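Local coordinates for transcriptional regulator (Saccharomonospora viridis, PDB 4KWA), which probably acts as a TetR-family transcriptional repressor that binds regulatory DNA through an N-terminal helix-turn-helix domain and holds choline in its C-terminal domain, at residues R15-A18 with N24-I27; A75-R80 with I134-K139; D160-Q165 with Q180-F185. All coordinates share one frame; numbering follows the deposited sequence.

Contact 1: residues R15-A18 with N24-I27; sequences RLIA and NVRI. With EDO (1,2-ethanediol), chain D.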
loop_
_atom_site.group_PDB
_atom_site.type_symbol
_atom_site.label_atom_id
_atom_site.label_comp_id
_atom_site.label_asym_id
_atom_site.label_seq_id
_atom_site.Cartn_x
_atom_site.Cartn_y
_atom_site.Cartn_z
ATOM N N ARG A 15 -16.193 10.701 -1.161
ATOM C CA ARG A 15 -16.872 9.560 -1.744
ATOM C C ARG A 15 -16.559 9.356 -3.244
ATOM O O ARG A 15 -16.221 8.233 -3.667
ATOM C CB ARG A 15 -18.369 9.670 -1.442
ATOM C CG ARG A 15 -19.190 8.470 -1.922
ATOM C CD ARG A 15 -20.641 8.570 -1.617
ATOM N NE ARG A 15 -21.300 9.818 -1.971
ATOM C CZ ARG A 15 -21.508 10.756 -1.067
ATOM N NH1 ARG A 15 -21.049 10.555 0.161
ATOM N NH2 ARG A 15 -22.066 11.875 -1.376
ATOM N N LEU A 16 -16.539 10.464 -3.988
ATOM C CA LEU A 16 -16.196 10.419 -5.390
ATOM C C LEU A 16 -14.726 10.017 -5.616
ATOM O O LEU A 16 -14.422 9.184 -6.483
ATOM C CB LEU A 16 -16.554 11.744 -6.048
ATOM C CG LEU A 16 -18.017 12.189 -6.139
ATOM C CD1 LEU A 16 -18.165 13.543 -6.859
ATOM C CD2 LEU A 16 -18.755 11.065 -6.878
ATOM N N ILE A 17 -13.865 10.554 -4.796
ATOM C CA ILE A 17 -12.430 10.266 -4.875
ATOM C C ILE A 17 -12.218 8.752 -4.547
ATOM O O ILE A 17 -11.475 8.067 -5.202
ATOM C CB ILE A 17 -11.661 11.176 -3.895
ATOM C CG1 ILE A 17 -11.612 12.609 -4.437
ATOM C CG2 ILE A 17 -10.218 10.652 -3.689
ATOM C CD1 ILE A 17 -11.206 13.676 -3.454
ATOM N N ALA A 18 -12.908 8.259 -3.533
ATOM C CA ALA A 18 -12.834 6.837 -3.162
ATOM C C ALA A 18 -13.285 5.906 -4.237
ATOM O O ALA A 18 -12.629 4.912 -4.597
ATOM C CB ALA A 18 -13.667 6.622 -1.920
ATOM N N ASN A 24 -9.753 11.231 -11.678
ATOM C CA ASN A 24 -10.925 11.048 -12.498
ATOM C C ASN A 24 -12.078 11.840 -11.990
ATOM O O ASN A 24 -13.117 11.803 -12.582
ATOM C CB ASN A 24 -11.311 9.579 -12.582
ATOM C CG ASN A 24 -10.184 8.747 -13.129
ATOM O OD1 ASN A 24 -9.598 9.123 -14.103
ATOM N ND2 ASN A 24 -9.842 7.661 -12.465
ATOM N N VAL A 25 -11.944 12.464 -10.841
ATOM C CA VAL A 25 -13.013 13.311 -10.371
ATOM C C VAL A 25 -12.838 14.760 -10.816
ATOM O O VAL A 25 -11.857 15.413 -10.469
ATOM C CB VAL A 25 -13.035 13.328 -8.866
ATOM C CG1 VAL A 25 -13.994 14.396 -8.375
ATOM C CG2 VAL A 25 -13.451 11.993 -8.329
ATOM N N ARG A 26 -13.811 15.301 -11.544
ATOM C CA ARG A 26 -13.757 16.639 -11.970
ATOM C C ARG A 26 -14.598 17.497 -11.052
ATOM O O ARG A 26 -15.542 17.024 -10.423
ATOM C CB ARG A 26 -14.208 16.741 -13.473
ATOM C CG ARG A 26 -13.135 16.120 -14.359
ATOM C CD ARG A 26 -13.530 15.800 -15.771
ATOM N NE ARG A 26 -12.384 15.186 -16.442
ATOM C CZ ARG A 26 -12.084 13.877 -16.410
ATOM N NH1 ARG A 26 -11.012 13.452 -17.067
ATOM N NH2 ARG A 26 -12.826 12.973 -15.735
ATOM N N ILE A 27 -14.347 18.782 -11.057
ATOM C CA ILE A 27 -15.119 19.693 -10.204
ATOM C C ILE A 27 -16.631 19.664 -10.530
ATOM O O ILE A 27 -17.475 19.710 -9.628
ATOM C CB ILE A 27 -14.614 21.136 -10.291
ATOM C CG1 ILE A 27 -13.119 21.207 -9.843
ATOM C CG2 ILE A 27 -15.476 22.102 -9.450
ATOM C CD1 ILE A 27 -12.793 20.513 -8.535
HETATM C C1 EDO D . -21.412 8.210 -5.224
HETATM O O1 EDO D . -21.871 9.629 -4.875
HETATM C C2 EDO D . -19.943 8.044 -5.639
HETATM O O2 EDO D . -19.539 7.514 -6.959
#
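V25 reaches across to L16 and I17 of helix 2-20, and it alone of 24-27 makes the contact. At N24, just after the turn that leaves the helix, the side-chain ND2 is hydrogen-bonded back to the carbonyl of R20, tying the loop to the helix end. V25 follows with its CB directed at the helix. Its CG2, anti to the carbonyl carbon, does the touching: it lies 3.5 Å from L16 O and 3.9 Å from L16 CB, and packs more loosely against I17, with V25 CG2 4.3 Å from I17 CG1. One methyl branch thus covers the peptide between L16 and I17, while the valine also touches I30. R26 turns its side chain away and occupies the N-cap position of helix 27-34, its backbone N bonded to D29 OD2; I27 then starts that helix, the first of the predicted helix-turn-helix, and packs on helix 38-44. On the R15 side of L16, away from V25, lies a 1,2-ethanediol molecule, probably from crystallisation: R15 NE donates to EDO O1 (3.0 Å, N-H...O 159°), and L16 CD2 is 3.5 Å from EDO C2. The side-chain contacts between the segments are apolar and the two share no hydrogen bond, consistent with van der Waals packing of a buried valine, not directional bonding, holding the loop before helix 27-34 against helix 2-20.

Contact 2: residues A75-R80 with I134-K139; sequences ADARER and IRTGQK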
loop_
_atom_site.group_PDB
_atom_site.type_symbol
_atom_site.label_atom_id
_atom_site.label_comp_id
_atom_site.label_asym_id
_atom_site.label_seq_id
_atom_site.Cartn_x
_atom_site.Cartn_y
_atom_site.Cartn_z
ATOM N N ALA A 75 -11.526 -1.709 28.883
ATOM C CA ALA A 75 -10.285 -1.601 29.725
ATOM C C ALA A 75 -9.271 -2.711 29.490
ATOM O O ALA A 75 -8.064 -2.510 29.739
ATOM C CB ALA A 75 -10.634 -1.526 31.226
ATOM N N ASP A 76 -9.724 -3.884 29.041
ATOM C CA ASP A 76 -8.818 -5.025 28.828
ATOM C C ASP A 76 -7.987 -4.751 27.553
ATOM O O ASP A 76 -8.542 -4.496 26.483
ATOM C CB ASP A 76 -9.578 -6.339 28.714
ATOM C CG ASP A 76 -8.631 -7.530 28.640
ATOM O OD1 ASP A 76 -8.355 -8.113 29.698
ATOM O OD2 ASP A 76 -8.067 -7.798 27.577
ATOM N N ALA A 77 -6.661 -4.781 27.612
ATOM C CA ALA A 77 -5.912 -4.429 26.433
ATOM C C ALA A 77 -6.051 -5.454 25.272
ATOM O O ALA A 77 -5.963 -5.076 24.145
ATOM C CB ALA A 77 -4.428 -4.170 26.790
ATOM N N ARG A 78 -6.307 -6.732 25.546
ATOM C CA ARG A 78 -6.485 -7.650 24.409
ATOM C C ARG A 78 -7.735 -7.238 23.651
ATOM O O ARG A 78 -7.709 -7.168 22.392
ATOM C CB ARG A 78 -6.601 -9.138 24.796
ATOM C CG ARG A 78 -6.939 -10.034 23.590
ATOM C CD ARG A 78 -7.183 -11.533 23.837
ATOM N NE ARG A 78 -7.977 -12.023 22.707
ATOM C CZ ARG A 78 -9.267 -11.720 22.545
ATOM N NH1 ARG A 78 -9.878 -10.944 23.438
ATOM N NH2 ARG A 78 -9.941 -12.135 21.476
ATOM N N GLU A 79 -8.814 -6.998 24.385
ATOM C CA GLU A 79 -10.081 -6.560 23.734
ATOM C C GLU A 79 -9.812 -5.226 23.010
ATOM O O GLU A 79 -10.278 -5.033 21.898
ATOM C CB GLU A 79 -11.261 -6.394 24.705
ATOM C CG GLU A 79 -12.563 -6.150 23.950
ATOM C CD GLU A 79 -13.014 -7.321 23.043
ATOM O OE1 GLU A 79 -12.518 -8.469 23.195
ATOM O OE2 GLU A 79 -13.877 -7.082 22.158
ATOM N N ARG A 80 -9.090 -4.293 23.643
ATOM C CA ARG A 80 -8.806 -3.040 22.973
ATOM C C ARG A 80 -8.077 -3.230 21.628
ATOM O O ARG A 80 -8.471 -2.670 20.597
ATOM C CB ARG A 80 -7.987 -2.077 23.864
ATOM C CG ARG A 80 -8.688 -1.465 24.997
ATOM C CD ARG A 80 -7.782 -0.509 25.761
ATOM N NE ARG A 80 -7.528 0.730 25.090
ATOM C CZ ARG A 80 -8.331 1.798 25.134
ATOM N NH1 ARG A 80 -9.549 1.714 25.676
ATOM N NH2 ARG A 80 -7.982 2.940 24.533
ATOM N N ILE A 134 -0.092 -2.040 23.360
ATOM C CA ILE A 134 0.845 -3.103 23.649
ATOM C C ILE A 134 1.429 -2.959 25.034
ATOM O O ILE A 134 1.383 -3.954 25.782
ATOM C CB ILE A 134 1.904 -3.228 22.525
ATOM C CG1 ILE A 134 1.174 -3.707 21.265
ATOM C CG2 ILE A 134 2.990 -4.194 22.912
ATOM C CD1 ILE A 134 1.959 -3.452 19.987
ATOM N N ARG A 135 1.957 -1.774 25.397
ATOM C CA ARG A 135 2.536 -1.589 26.727
ATOM C C ARG A 135 1.479 -1.732 27.836
ATOM O O ARG A 135 1.743 -2.196 28.933
ATOM C CB ARG A 135 3.239 -0.202 26.800
ATOM C CG ARG A 135 4.361 -0.095 25.794
ATOM C CD ARG A 135 5.043 1.278 25.869
ATOM N NE ARG A 135 6.010 1.587 24.816
ATOM C CZ ARG A 135 5.757 2.469 23.842
ATOM N NH1 ARG A 135 4.583 3.200 23.841
ATOM N NH2 ARG A 135 6.678 2.717 22.964
ATOM N N THR A 136 0.229 -1.377 27.581
ATOM C CA THR A 136 -0.752 -1.646 28.646
ATOM C C THR A 136 -0.965 -3.177 28.857
ATOM O O THR A 136 -1.031 -3.630 30.020
ATOM C CB THR A 136 -2.110 -0.953 28.343
ATOM O OG1 THR A 136 -1.919 0.430 28.134
ATOM C CG2 THR A 136 -3.113 -1.094 29.447
ATOM N N GLY A 137 -1.163 -3.916 27.780
ATOM C CA GLY A 137 -1.372 -5.388 27.864
ATOM C C GLY A 137 -0.150 -6.051 28.494
ATOM O O GLY A 137 -0.247 -7.102 29.172
ATOM N N GLN A 138 1.038 -5.457 28.267
ATOM C CA GLN A 138 2.245 -5.959 28.871
ATOM C C GLN A 138 2.161 -5.745 30.352
ATOM O O GLN A 138 2.425 -6.697 31.105
ATOM C CB GLN A 138 3.487 -5.291 28.281
ATOM C CG GLN A 138 3.804 -5.844 26.910
ATOM C CD GLN A 138 4.936 -5.102 26.169
ATOM O OE1 GLN A 138 5.231 -3.929 26.424
ATOM N NE2 GLN A 138 5.468 -5.749 25.208
ATOM N N LYS A 139 1.785 -4.544 30.778
ATOM C CA LYS A 139 1.655 -4.257 32.253
ATOM C C LYS A 139 0.563 -5.136 32.928
ATOM O O LYS A 139 0.696 -5.585 34.094
ATOM C CB LYS A 139 1.387 -2.790 32.500
ATOM C CG LYS A 139 1.495 -2.381 33.982
ATOM C CD LYS A 139 1.422 -0.871 34.261
ATOM C CE LYS A 139 0.110 -0.155 33.911
ATOM N NZ LYS A 139 -0.139 0.196 32.469
#
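A77 against G137 makes a close contact of a methyl with helix backbone, where the N-terminal turn of helix 77-86 meets the last turns of helix 113-139 at the end of the C-terminal domain far from the DNA-binding helices. The methyl of A77 points toward the other helix and lands on bare backbone: A77 CB is 3.4 Å from G137 N and 3.5 Å from G137 CA, the latter tighter than a usual van der Waals distance. Because G137 has no side chain, the alpha carbons of A77 and G137 come within 4.9 Å of each other. T136 borders the same methyl, with its CB 4.3 Å from A77 CB, while its hydroxyl OG1 is bonded to M132 O within its own helix. The close approach lies within the all-helical ligand-binding and dimerisation domain of the TetR family. D76 sits at the N-cap of helix 77-86. With its CG anti to the backbone N (chi1 -174°), OD2 turns back over the first turn and accepts from R78 N at 2.9 Å, the donor lying 33° out of the carboxylate plane on the anti side; a second, weak bond comes from E79 N. Q140, just past helix 113-139, adds a polar tie by accepting from A77 N through OE1 and donating to A75 O through NE2.

Contact 3: residues D160-Q165 with Q180-F185; sequences DGLGIQ and QHLNDF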
loop_
_atom_site.group_PDB
_atom_site.type_symbol
_atom_site.label_atom_id
_atom_site.label_comp_id
_atom_site.label_asym_id
_atom_site.label_seq_id
_atom_site.Cartn_x
_atom_site.Cartn_y
_atom_site.Cartn_z
ATOM N N ASP A 160 -1.565 -2.886 6.651
ATOM C CA ASP A 160 -1.564 -2.227 5.298
ATOM C C ASP A 160 -1.381 -3.235 4.120
ATOM O O ASP A 160 -2.079 -3.203 3.127
ATOM C CB ASP A 160 -0.478 -1.168 5.265
ATOM C CG ASP A 160 -0.827 0.044 6.050
ATOM O OD1 ASP A 160 -1.992 0.250 6.346
ATOM O OD2 ASP A 160 0.046 0.798 6.310
ATOM N N GLY A 161 -0.473 -4.178 4.278
ATOM C CA GLY A 161 -0.264 -5.203 3.316
ATOM C C GLY A 161 -1.457 -6.115 3.037
ATOM O O GLY A 161 -1.744 -6.498 1.895
ATOM N N LEU A 162 -2.106 -6.520 4.090
ATOM C CA LEU A 162 -3.294 -7.347 4.001
ATOM C C LEU A 162 -4.362 -6.552 3.371
ATOM O O LEU A 162 -5.078 -7.105 2.488
ATOM C CB LEU A 162 -3.698 -7.877 5.405
ATOM C CG LEU A 162 -2.702 -8.913 5.999
ATOM C CD1 LEU A 162 -3.142 -9.074 7.445
ATOM C CD2 LEU A 162 -2.838 -10.231 5.227
ATOM N N GLY A 163 -4.462 -5.253 3.654
ATOM C CA GLY A 163 -5.552 -4.492 3.037
ATOM C C GLY A 163 -5.483 -4.357 1.564
ATOM O O GLY A 163 -6.465 -4.415 0.850
ATOM N N ILE A 164 -4.235 -4.241 1.101
ATOM C CA ILE A 164 -3.939 -4.226 -0.288
ATOM C C ILE A 164 -4.395 -5.516 -0.929
ATOM O O ILE A 164 -5.025 -5.462 -1.992
ATOM C CB ILE A 164 -2.422 -3.947 -0.544
ATOM C CG1 ILE A 164 -2.001 -2.623 0.005
ATOM C CG2 ILE A 164 -2.108 -4.016 -2.068
ATOM C CD1 ILE A 164 -0.489 -2.481 0.189
ATOM N N GLN A 165 -4.047 -6.658 -0.340
ATOM C CA GLN A 165 -4.418 -7.939 -0.857
ATOM C C GLN A 165 -5.995 -7.978 -0.958
ATOM O O GLN A 165 -6.549 -8.433 -1.991
ATOM C CB GLN A 165 -3.796 -9.047 0.001
ATOM C CG GLN A 165 -2.280 -9.033 0.004
ATOM C CD GLN A 165 -1.691 -10.089 0.923
ATOM O OE1 GLN A 165 -2.411 -10.980 1.378
ATOM N NE2 GLN A 165 -0.356 -10.038 1.146
ATOM N N GLN A 180 -9.148 -12.967 10.307
ATOM C CA GLN A 180 -8.581 -14.228 10.840
ATOM C C GLN A 180 -7.029 -14.202 10.931
ATOM O O GLN A 180 -6.453 -14.529 11.956
ATOM C CB GLN A 180 -9.020 -15.429 9.953
ATOM C CG GLN A 180 -8.801 -16.771 10.686
ATOM C CD GLN A 180 -9.550 -17.941 10.049
ATOM O OE1 GLN A 180 -9.957 -18.884 10.735
ATOM N NE2 GLN A 180 -9.771 -17.860 8.746
ATOM N N HIS A 181 -6.399 -13.766 9.849
ATOM C CA HIS A 181 -4.944 -13.646 9.851
ATOM C C HIS A 181 -4.429 -12.730 10.971
ATOM O O HIS A 181 -3.445 -13.005 11.665
ATOM C CB HIS A 181 -4.483 -13.160 8.452
ATOM C CG HIS A 181 -2.990 -13.213 8.292
ATOM N ND1 HIS A 181 -2.355 -14.232 7.594
ATOM C CD2 HIS A 181 -2.005 -12.523 8.908
ATOM C CE1 HIS A 181 -1.048 -14.104 7.729
ATOM N NE2 HIS A 181 -0.803 -13.059 8.487
ATOM N N LEU A 182 -5.043 -11.552 11.121
ATOM C CA LEU A 182 -4.638 -10.580 12.115
ATOM C C LEU A 182 -4.919 -11.064 13.567
ATOM O O LEU A 182 -4.072 -10.911 14.429
ATOM C CB LEU A 182 -5.337 -9.232 11.855
ATOM C CG LEU A 182 -4.789 -8.397 10.691
ATOM C CD1 LEU A 182 -5.710 -7.231 10.322
ATOM C CD2 LEU A 182 -3.378 -7.937 11.025
ATOM N N ASN A 183 -6.068 -11.700 13.774
ATOM C CA ASN A 183 -6.388 -12.285 15.066
ATOM C C ASN A 183 -5.370 -13.433 15.384
ATOM O O ASN A 183 -4.918 -13.551 16.533
ATOM C CB ASN A 183 -7.908 -12.600 15.136
ATOM C CG ASN A 183 -8.739 -11.364 15.489
ATOM O OD1 ASN A 183 -9.382 -10.729 14.625
ATOM N ND2 ASN A 183 -8.663 -10.958 16.739
ATOM N N ASP A 184 -4.957 -14.231 14.390
ATOM C CA ASP A 184 -3.910 -15.257 14.588
ATOM C C ASP A 184 -2.586 -14.635 14.994
ATOM O O ASP A 184 -1.883 -15.142 15.813
ATOM C CB ASP A 184 -3.768 -16.146 13.363
ATOM C CG ASP A 184 -4.958 -17.126 13.208
ATOM O OD1 ASP A 184 -5.741 -17.238 14.188
ATOM O OD2 ASP A 184 -5.099 -17.805 12.138
ATOM N N PHE A 185 -2.228 -13.535 14.372
ATOM C CA PHE A 185 -0.971 -12.865 14.681
ATOM C C PHE A 185 -1.082 -12.384 16.145
ATOM O O PHE A 185 -0.117 -12.463 16.865
ATOM C CB PHE A 185 -0.815 -11.635 13.747
ATOM C CG PHE A 185 0.456 -10.811 14.005
ATOM C CD1 PHE A 185 1.690 -11.252 13.599
ATOM C CD2 PHE A 185 0.386 -9.639 14.671
ATOM C CE1 PHE A 185 2.844 -10.554 13.901
ATOM C CE2 PHE A 185 1.566 -8.919 14.994
ATOM C CZ PHE A 185 2.745 -9.369 14.556
#
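L162 of helix 148-168 packs tightly between L182 and H181 of helix 175-190, and these three side chains carry the contact. The CD1 methyl of L162 does most of the work: it lies 3.7 Å from L182 CG and 3.8 Å from L182 CD2, and the two leucine side chains run alongside one another in opposite senses. The same methyl is 3.9 Å from H181 CD2. The other branch, L162 CD2, stands over one face of the imidazole, 4.3 Å above its plane and offset toward the rim. Even here the alpha carbons of L162 and H181 stay 8.8 Å apart, so side chains bridge the gap. H181 has its CG anti to the backbone N (chi1 -171°), which swings the ring beside L162 while its two nitrogens bond to the second subunit, ND1 to E150 and NE2 to R154. With both nitrogens engaged the ring's rotation is probably fixed, and the pairing of ND1 with a carboxylate and NE2 with an arginine is consistent with a neutral ring protonated on ND1. L182 also packs on L158 and on V85 of helix 77-86. Helices 148-168 and 175-190 are the last two of the TetR C-terminal domain, the pair that in this family commonly builds the dimer interface as a four-helix bundle; the bonds of H181 agree with that role. Beyond these side chains the packing is loose. The side chain of Q165, although its CB points toward the other helix, stays 7.0 Å from it. Q180 and D184 lie on the outward side of helix 175-190, Q180 exposed and D184 partly so, whereas D160, on a different side of its helix from L162, touches the bound choline.

In the fold
The three contacts follow one another along the chain, each closing before the next opens. Contact 1 belongs to the N-terminal DNA-binding region, whereas contacts 2 and 3 share the C-terminal domain. Contacts 1 and 2 lie on opposite sides of the chain's centre, their centres 40 Å apart; contact 3 sits 28 Å from contact 1 and 20 Å from contact 2, centre to centre. Contacts 2 and 3 come within about 5 Å at their nearest atoms without touching, and helices 113-139 and 148-168, which carry one segment of each, are consecutive. Helix 94-109 touches both A18 of contact 1 and the choline-pocket residue D160 of contact 3, consistent with coupling ligand site to DNA-binding region.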